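Local coordinates for protein pectinesterase (Aspergillus niger, PDB 5C1E) that is a pectin methylesterase, hydrolysing methyl esters of polygalacturonate to release methanol and free acid groups, and is probably involved in the maceration and soft-rotting of plant tissue, at residues T68-N72 and Y131-F135; K90-V94 and N107-G111; D175-N179 and K206-V211. All blocks are in the same frame, centred on the assembly; numbering follows the deposited sequence.

Contact 1 (T68-N72 and Y131-F135); sequences TYKDN and YGCQF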
loop_
_atom_site.group_PDB
_atom_site.type_symbol
_atom_site.label_atom_id
_atom_site.label_comp_id
_atom_site.label_asym_id
_atom_site.label_seq_id
_atom_site.Cartn_x
_atom_site.Cartn_y
_atom_site.Cartn_z
ATOM N N THR A 68 5.278 12.401 -7.824
ATOM C CA THR A 68 6.018 11.795 -6.734
ATOM C C THR A 68 5.221 11.894 -5.431
ATOM O O THR A 68 4.264 12.659 -5.343
ATOM C CB THR A 68 7.388 12.500 -6.587
ATOM O OG1 THR A 68 8.148 11.896 -5.540
ATOM C CG2 THR A 68 7.231 14.003 -6.276
ATOM N N TYR A 69 5.617 11.102 -4.436
ATOM C CA TYR A 69 5.140 11.261 -3.053
ATOM C C TYR A 69 6.003 12.279 -2.250
ATOM O O TYR A 69 5.597 12.755 -1.156
ATOM C CB TYR A 69 5.166 9.916 -2.321
ATOM C CG TYR A 69 6.553 9.333 -2.162
ATOM C CD1 TYR A 69 7.365 9.701 -1.092
ATOM C CD2 TYR A 69 7.034 8.366 -3.040
ATOM C CE1 TYR A 69 8.631 9.163 -0.939
ATOM C CE2 TYR A 69 8.306 7.824 -2.894
ATOM C CZ TYR A 69 9.097 8.224 -1.836
ATOM O OH TYR A 69 10.361 7.695 -1.674
ATOM N N LYS A 70 7.167 12.613 -2.782
ATOM C CA LYS A 70 8.186 13.319 -1.979
ATOM C C LYS A 70 7.817 14.733 -1.541
ATOM O O LYS A 70 8.381 15.240 -0.569
ATOM C CB LYS A 70 9.534 13.307 -2.698
ATOM C CG LYS A 70 10.169 11.925 -2.603
ATOM C CD LYS A 70 11.406 11.731 -3.452
ATOM C CE LYS A 70 11.984 10.346 -3.194
ATOM N NZ LYS A 70 13.421 10.269 -3.559
ATOM N N ASP A 71 6.904 15.369 -2.257
ATOM C CA ASP A 71 6.468 16.738 -1.954
ATOM C C ASP A 71 5.093 16.825 -1.298
ATOM O O ASP A 71 4.517 17.925 -1.200
ATOM C CB ASP A 71 6.477 17.588 -3.234
ATOM C CG ASP A 71 7.856 17.668 -3.870
ATOM O OD1 ASP A 71 8.852 17.639 -3.131
ATOM O OD2 ASP A 71 7.953 17.734 -5.104
ATOM N N ASN A 72 4.555 15.696 -0.823
ATOM C CA ASN A 72 3.228 15.721 -0.219
ATOM C C ASN A 72 3.253 16.642 1.011
ATOM O O ASN A 72 4.240 16.672 1.777
ATOM C CB ASN A 72 2.770 14.327 0.198
ATOM C CG ASN A 72 2.506 13.396 -0.964
ATOM O OD1 ASN A 72 2.514 13.790 -2.117
ATOM N ND2 ASN A 72 2.237 12.142 -0.645
ATOM N N TYR A 131 -1.717 6.809 -5.906
ATOM C CA TYR A 131 -0.725 7.447 -6.744
ATOM C C TYR A 131 0.037 8.490 -5.950
ATOM O O TYR A 131 -0.540 9.450 -5.467
ATOM C CB TYR A 131 -1.437 8.138 -7.917
ATOM C CG TYR A 131 -2.324 7.207 -8.714
ATOM C CD1 TYR A 131 -1.809 6.468 -9.762
ATOM C CD2 TYR A 131 -3.662 7.051 -8.403
ATOM C CE1 TYR A 131 -2.617 5.608 -10.495
ATOM C CE2 TYR A 131 -4.473 6.190 -9.121
ATOM C CZ TYR A 131 -3.938 5.475 -10.166
ATOM O OH TYR A 131 -4.733 4.631 -10.892
ATOM N N GLY A 132 1.341 8.318 -5.816
ATOM C CA GLY A 132 2.139 9.310 -5.121
ATOM C C GLY A 132 1.801 9.466 -3.658
ATOM O O GLY A 132 1.991 10.549 -3.100
ATOM N N CYS A 133 1.327 8.393 -3.014
ATOM C CA CYS A 133 0.945 8.441 -1.602
ATOM C C CYS A 133 2.051 7.860 -0.712
ATOM O O CYS A 133 2.922 7.113 -1.167
ATOM C CB CYS A 133 -0.351 7.645 -1.373
ATOM S SG CYS A 133 -1.803 8.348 -2.166
ATOM N N GLN A 134 2.008 8.208 0.563
ATOM C CA GLN A 134 2.854 7.543 1.548
ATOM C C GLN A 134 2.016 6.805 2.568
ATOM O O GLN A 134 0.970 7.302 3.013
ATOM C CB GLN A 134 3.757 8.539 2.273
ATOM C CG GLN A 134 4.594 9.421 1.354
ATOM C CD GLN A 134 5.595 10.269 2.121
ATOM O OE1 GLN A 134 6.289 9.750 3.014
ATOM N NE2 GLN A 134 5.713 11.573 1.767
ATOM N N PHE A 135 2.515 5.642 2.979
ATOM C CA PHE A 135 1.887 4.861 4.010
ATOM C C PHE A 135 2.962 4.464 4.999
ATOM O O PHE A 135 3.924 3.783 4.632
ATOM C CB PHE A 135 1.197 3.622 3.426
ATOM C CG PHE A 135 0.346 3.915 2.243
ATOM C CD1 PHE A 135 -0.985 4.253 2.415
ATOM C CD2 PHE A 135 0.857 3.841 0.965
ATOM C CE1 PHE A 135 -1.787 4.533 1.329
ATOM C CE2 PHE A 135 0.053 4.108 -0.127
ATOM C CZ PHE A 135 -1.266 4.460 0.063
#
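The backbone oxygen of G132 is met by two groups of the opposite loop, the side-chain amide of N72 and the CA-H of Y69. N72 ND2 donates to G132 O over 2.9 Å in a nearly straight bond (N-H...O angle 162°). ND2 lies in the plane of the G132 carbonyl, and the oxygen in turn lies close to the plane of the N72 amide. The second N72 ND2 hydrogen serves N107 OD1 on the adjoining strand, which leaves the rotation of the amide little choice. Y69 CA lies 3.2 Å from G132 O, a weaker CA-H...O contact on the same acceptor. Y69 also lays its CB against this carbonyl, 3.3 Å from G132 O. With chi1 at 64°, the tyrosine CG stands between its own backbone N and carbonyl carbon, and Q134 CG meets the ring obliquely at CD1, 3.7 Å away. The two side chains cross at about a right angle, ring and amide planes 61° apart. Beyond its CG the glutamine is extended, and this carries NE2 to Y69 O at 3.2 Å, a weak, bent bond. The far end of the tyrosine is held by D175 through its OH. Glycine suits position 132 because its phi is positive and a CB there would come tight against T68 O. On the loop side, T68 OG1 accepts from K70 N in an ST turn, which overlaps with a type I turn from Y69 to N72; inside the latter N72 N donates to Y69 O, so that Q134 NE2 is the second, weak donor to this oxygen. Both hydrogen bonds between the loop and the turn joining strands 128-131 and 134-136 thus run from a side-chain amide to a backbone carbonyl, one sound and one weak, while the Y69 ring only packs on Q134.

Contact 2 (K90-V94 and N107-G111); sequences KSATV and NVENG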
loop_
_atom_site.group_PDB
_atom_site.type_symbol
_atom_site.label_atom_id
_atom_site.label_comp_id
_atom_site.label_asym_id
_atom_site.label_seq_id
_atom_site.Cartn_x
_atom_site.Cartn_y
_atom_site.Cartn_z
ATOM N N LYS A 90 -10.236 -1.838 12.592
ATOM C CA LYS A 90 -10.559 -0.746 13.521
ATOM C C LYS A 90 -9.345 0.054 13.952
ATOM O O LYS A 90 -9.517 1.157 14.456
ATOM C CB LYS A 90 -11.298 -1.258 14.767
ATOM C CG LYS A 90 -12.723 -1.686 14.491
ATOM C CD LYS A 90 -13.415 -2.248 15.725
ATOM C CE LYS A 90 -14.810 -2.715 15.351
ATOM N NZ LYS A 90 -15.539 -3.326 16.502
ATOM N N SER A 91 -8.139 -0.497 13.774
ATOM C CA SER A 91 -6.901 0.215 14.077
ATOM C C SER A 91 -6.465 1.150 12.947
ATOM O O SER A 91 -5.549 1.947 13.131
ATOM C CB SER A 91 -5.764 -0.771 14.371
ATOM O OG SER A 91 -5.200 -1.319 13.185
ATOM N N ALA A 92 -7.103 1.038 11.785
ATOM C CA ALA A 92 -6.630 1.727 10.586
ATOM C C ALA A 92 -6.911 3.207 10.659
ATOM O O ALA A 92 -7.994 3.613 11.054
ATOM C CB ALA A 92 -7.272 1.143 9.340
ATOM N N THR A 93 -5.928 4.020 10.283
ATOM C CA THR A 93 -6.141 5.460 10.176
ATOM C C THR A 93 -7.141 5.756 9.065
ATOM O O THR A 93 -8.020 6.621 9.216
ATOM C CB THR A 93 -4.822 6.190 9.955
ATOM O OG1 THR A 93 -3.986 5.941 11.086
ATOM C CG2 THR A 93 -5.051 7.670 9.812
ATOM N N VAL A 94 -7.020 5.015 7.970
ATOM C CA VAL A 94 -7.976 5.105 6.846
ATOM C C VAL A 94 -8.430 3.704 6.422
ATOM O O VAL A 94 -7.599 2.811 6.179
ATOM C CB VAL A 94 -7.383 5.811 5.614
ATOM C CG1 VAL A 94 -8.391 5.803 4.475
ATOM C CG2 VAL A 94 -6.993 7.244 5.925
ATOM N N ASN A 107 -0.317 11.491 2.439
ATOM C CA ASN A 107 0.381 10.633 3.392
ATOM C C ASN A 107 -0.617 10.119 4.431
ATOM O O ASN A 107 -1.414 10.898 4.945
ATOM C CB ASN A 107 1.476 11.388 4.147
ATOM C CG ASN A 107 2.502 12.010 3.232
ATOM O OD1 ASN A 107 2.651 11.637 2.069
ATOM N ND2 ASN A 107 3.200 12.984 3.750
ATOM N N VAL A 108 -0.540 8.830 4.736
ATOM C CA VAL A 108 -1.336 8.206 5.778
ATOM C C VAL A 108 -0.421 7.499 6.757
ATOM O O VAL A 108 0.456 6.720 6.357
ATOM C CB VAL A 108 -2.370 7.187 5.201
ATOM C CG1 VAL A 108 -3.219 6.573 6.314
ATOM C CG2 VAL A 108 -3.272 7.864 4.184
ATOM N N GLU A 109 -0.639 7.743 8.045
ATOM C CA GLU A 109 0.195 7.137 9.060
ATOM C C GLU A 109 -0.593 6.661 10.259
ATOM O O GLU A 109 -1.644 7.191 10.582
ATOM C CB GLU A 109 1.303 8.089 9.507
ATOM C CG GLU A 109 0.815 9.385 10.093
ATOM C CD GLU A 109 1.939 10.199 10.726
ATOM O OE1 GLU A 109 1.755 10.714 11.862
ATOM O OE2 GLU A 109 3.002 10.315 10.077
ATOM N N ASN A 110 -0.076 5.613 10.868
ATOM C CA ASN A 110 -0.483 5.222 12.220
ATOM C C ASN A 110 0.738 5.475 13.107
ATOM O O ASN A 110 1.800 4.929 12.848
ATOM C CB ASN A 110 -0.947 3.761 12.261
ATOM C CG ASN A 110 -1.568 3.377 13.610
ATOM O OD1 ASN A 110 -1.059 3.739 14.658
ATOM N ND2 ASN A 110 -2.670 2.642 13.579
ATOM N N GLY A 111 0.589 6.319 14.132
ATOM C CA GLY A 111 1.709 6.701 14.982
ATOM C C GLY A 111 2.031 5.766 16.141
ATOM O O GLY A 111 2.849 6.111 16.982
#
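V108 meets V94 and T93 with its CG1 methyl. That branch is anti to the V108 backbone N (chi1 -178°), which aims it across the gap, where it lies 3.9 Å from V94 CG2 and 4.0 Å from T93 CB. The two valines cross at about a right angle, while T93 and V108 run past each other in opposite senses. Valine suits both of its places: each offers a methyl to a buried interior without needing a polar partner. Next along the strand, E109 turns its side chain away from the 90-94 segment. E109 OE1 is hydrogen-bonded to T77 OG1, and toward T93 the glutamate presents its backbone oxygen. T93 OG1 donates to E109 O over 2.7 Å, the shortest polar contact between the two segments. The hydroxyl approaches from above the carbonyl plane, 38° out of it, and not along a lone pair. Threonine fits because one branch is polar and the other apolar: OG1 reaches the carbonyl of E109 across the contact, while CG2 sits 4.1 Å from V108 CG1. N110 comes last. Its CG is anti to the backbone N (chi1 -172°), and the amide extends toward S91, with ND2 3.0 Å from S91 O. That same nitrogen donates to the backbone oxygens of I80 and V119, and OD1 accepts from Y112 N, so the buried amide is well provided with partners. S91 in turn uses its hydroxyl on L88 O and V119 N. The strand 107-110 and the loop leading into strand 94-96, which belong to different sheets of the beta-helix, are therefore joined across its interior by methyl contacts beside a polar layer, in which T93 OG1 satisfies the oxygen of E109 and N110 ND2 those of I80 and V119.

Contact 3 (D175-N179 and K206-V211); sequences DIVSN and KAASGV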
loop_
_atom_site.group_PDB
_atom_site.type_symbol
_atom_site.label_atom_id
_atom_site.label_comp_id
_atom_site.label_asym_id
_atom_site.label_seq_id
_atom_site.Cartn_x
_atom_site.Cartn_y
_atom_site.Cartn_z
ATOM N N ASP A 175 8.685 3.052 -3.631
ATOM C CA ASP A 175 9.772 2.881 -2.688
ATOM C C ASP A 175 9.207 2.116 -1.514
ATOM O O ASP A 175 8.253 2.555 -0.878
ATOM C CB ASP A 175 10.358 4.233 -2.252
ATOM C CG ASP A 175 11.224 4.881 -3.337
ATOM O OD1 ASP A 175 11.829 4.168 -4.164
ATOM O OD2 ASP A 175 11.293 6.119 -3.363
ATOM N N ILE A 176 9.789 0.949 -1.251
ATOM C CA ILE A 176 9.363 0.093 -0.173
ATOM C C ILE A 176 10.496 0.129 0.846
ATOM O O ILE A 176 11.616 -0.324 0.567
ATOM C CB ILE A 176 9.038 -1.310 -0.705
ATOM C CG1 ILE A 176 7.822 -1.234 -1.627
ATOM C CG2 ILE A 176 8.838 -2.301 0.429
ATOM C CD1 ILE A 176 7.566 -2.479 -2.446
ATOM N N VAL A 177 10.197 0.710 2.005
ATOM C CA VAL A 177 11.207 1.182 2.951
ATOM C C VAL A 177 11.057 0.475 4.292
ATOM O O VAL A 177 10.069 0.674 4.981
ATOM C CB VAL A 177 11.086 2.701 3.159
ATOM C CG1 VAL A 177 12.201 3.222 4.068
ATOM C CG2 VAL A 177 11.106 3.429 1.810
ATOM N N SER A 178 12.034 -0.348 4.664
ATOM C CA SER A 178 11.999 -1.042 5.955
ATOM C C SER A 178 12.622 -0.193 7.066
ATOM O O SER A 178 13.767 0.279 6.926
ATOM C CB SER A 178 12.732 -2.401 5.890
ATOM O OG SER A 178 11.957 -3.411 5.269
ATOM N N ASN A 179 11.891 -0.019 8.173
ATOM C CA ASN A 179 12.393 0.725 9.346
ATOM C C ASN A 179 12.682 -0.177 10.553
ATOM O O ASN A 179 12.831 0.306 11.686
ATOM C CB ASN A 179 11.452 1.873 9.750
ATOM C CG ASN A 179 10.043 1.411 10.033
ATOM O OD1 ASN A 179 9.764 0.216 10.018
ATOM N ND2 ASN A 179 9.148 2.354 10.290
ATOM N N LYS A 206 14.570 -0.725 0.194
ATOM C CA LYS A 206 15.734 -0.201 0.918
ATOM C C LYS A 206 15.413 0.064 2.388
ATOM O O LYS A 206 14.250 0.102 2.777
ATOM C CB LYS A 206 16.222 1.097 0.258
ATOM C CG LYS A 206 15.140 2.170 0.159
ATOM C CD LYS A 206 15.712 3.504 -0.306
ATOM C CE LYS A 206 14.650 4.402 -0.921
ATOM N NZ LYS A 206 13.939 5.202 0.107
ATOM N N ALA A 207 16.460 0.238 3.192
ATOM C CA ALA A 207 16.313 0.639 4.590
ATOM C C ALA A 207 15.898 2.102 4.716
ATOM O O ALA A 207 16.216 2.939 3.861
ATOM C CB ALA A 207 17.623 0.431 5.341
ATOM N N ALA A 208 15.184 2.407 5.796
ATOM C CA ALA A 208 14.925 3.786 6.186
ATOM C C ALA A 208 16.259 4.439 6.521
ATOM O O ALA A 208 17.207 3.755 6.926
ATOM C CB ALA A 208 14.005 3.837 7.393
ATOM N N SER A 209 16.358 5.752 6.348
ATOM C CA SER A 209 17.614 6.414 6.637
ATOM C C SER A 209 17.902 6.275 8.140
ATOM O O SER A 209 16.991 6.272 8.949
ATOM C CB SER A 209 17.586 7.872 6.184
ATOM O OG SER A 209 16.563 8.569 6.849
ATOM N N GLY A 210 19.169 6.084 8.490
ATOM C CA GLY A 210 19.569 5.948 9.895
ATOM C C GLY A 210 19.394 4.575 10.537
ATOM O O GLY A 210 19.818 4.381 11.669
ATOM N N VAL A 211 18.772 3.629 9.831
ATOM C CA VAL A 211 18.577 2.288 10.374
ATOM C C VAL A 211 19.453 1.296 9.604
ATOM O O VAL A 211 19.485 1.291 8.362
ATOM C CB VAL A 211 17.083 1.881 10.385
ATOM C CG1 VAL A 211 16.597 1.466 9.009
ATOM C CG2 VAL A 211 16.844 0.763 11.385
#
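Strand 175-178 and the end of strand 204-207 pair in parallel, V177 beside K206 and S178 beside A207, through three backbone bonds: K206 N to I176 O at 3.0 Å, S178 N to K206 O at 2.9 Å, and A208 N to S178 O at 2.8 Å. V177 and K206 put their side chains on one face of the sheet, side by side and pointing the same way. V177 CG1, anti to its backbone nitrogen (chi1 -176°), presses on A208 CA at 3.5 Å, tighter than usual for two carbons. The A208 methyl is itself closely neighboured, its CB lying 3.8 Å from V177 CG1 and 4.0 Å from N179 CB, so a small residue suits position 208. The other valine methyl, CG2, lies 3.8 Å from K206 NZ, since the lysine chain runs beside the valine and its last torsion (chi4 86°) turns NZ toward it. This brings NZ to 4.5 Å from D175 OD2, beyond salt-bridge range but a distance at which the charges may attract; the D175 carboxylate itself holds Y69 OH. On the opposite face S178 OG is hydrogen-bonded to Y162 OH. Past the paired part, V211 closes the type II turn begun at A208, in which G210 takes a positive phi. On its other side strand 175-178 pairs with strand 155-158, whose M155 and E157 touch V177, while I184 of strand 182-187 packs against I176 and S178.

All three contacts reach one parallel sheet of the beta-helix. Contacts 1 and 2, their centres 15 Å apart, lie on neighbouring strands, 134-136 and 107-110: Q134 O and V108 N, 2.8 Å apart, probably form a ladder hydrogen bond. Contact 3 joins contact 1 by a probable short hydrogen bond between Y69 OH and D175 OD2, 2.5 Å, so the 68-72 loop spans several coils. Contacts 2 and 3 do not touch, their nearest atoms being about 8 Å apart. In contact 3 the side chain of S178 is about 10 Å from that of D161, the predicted active-site residue; contacts 1 and 2 lie away from it.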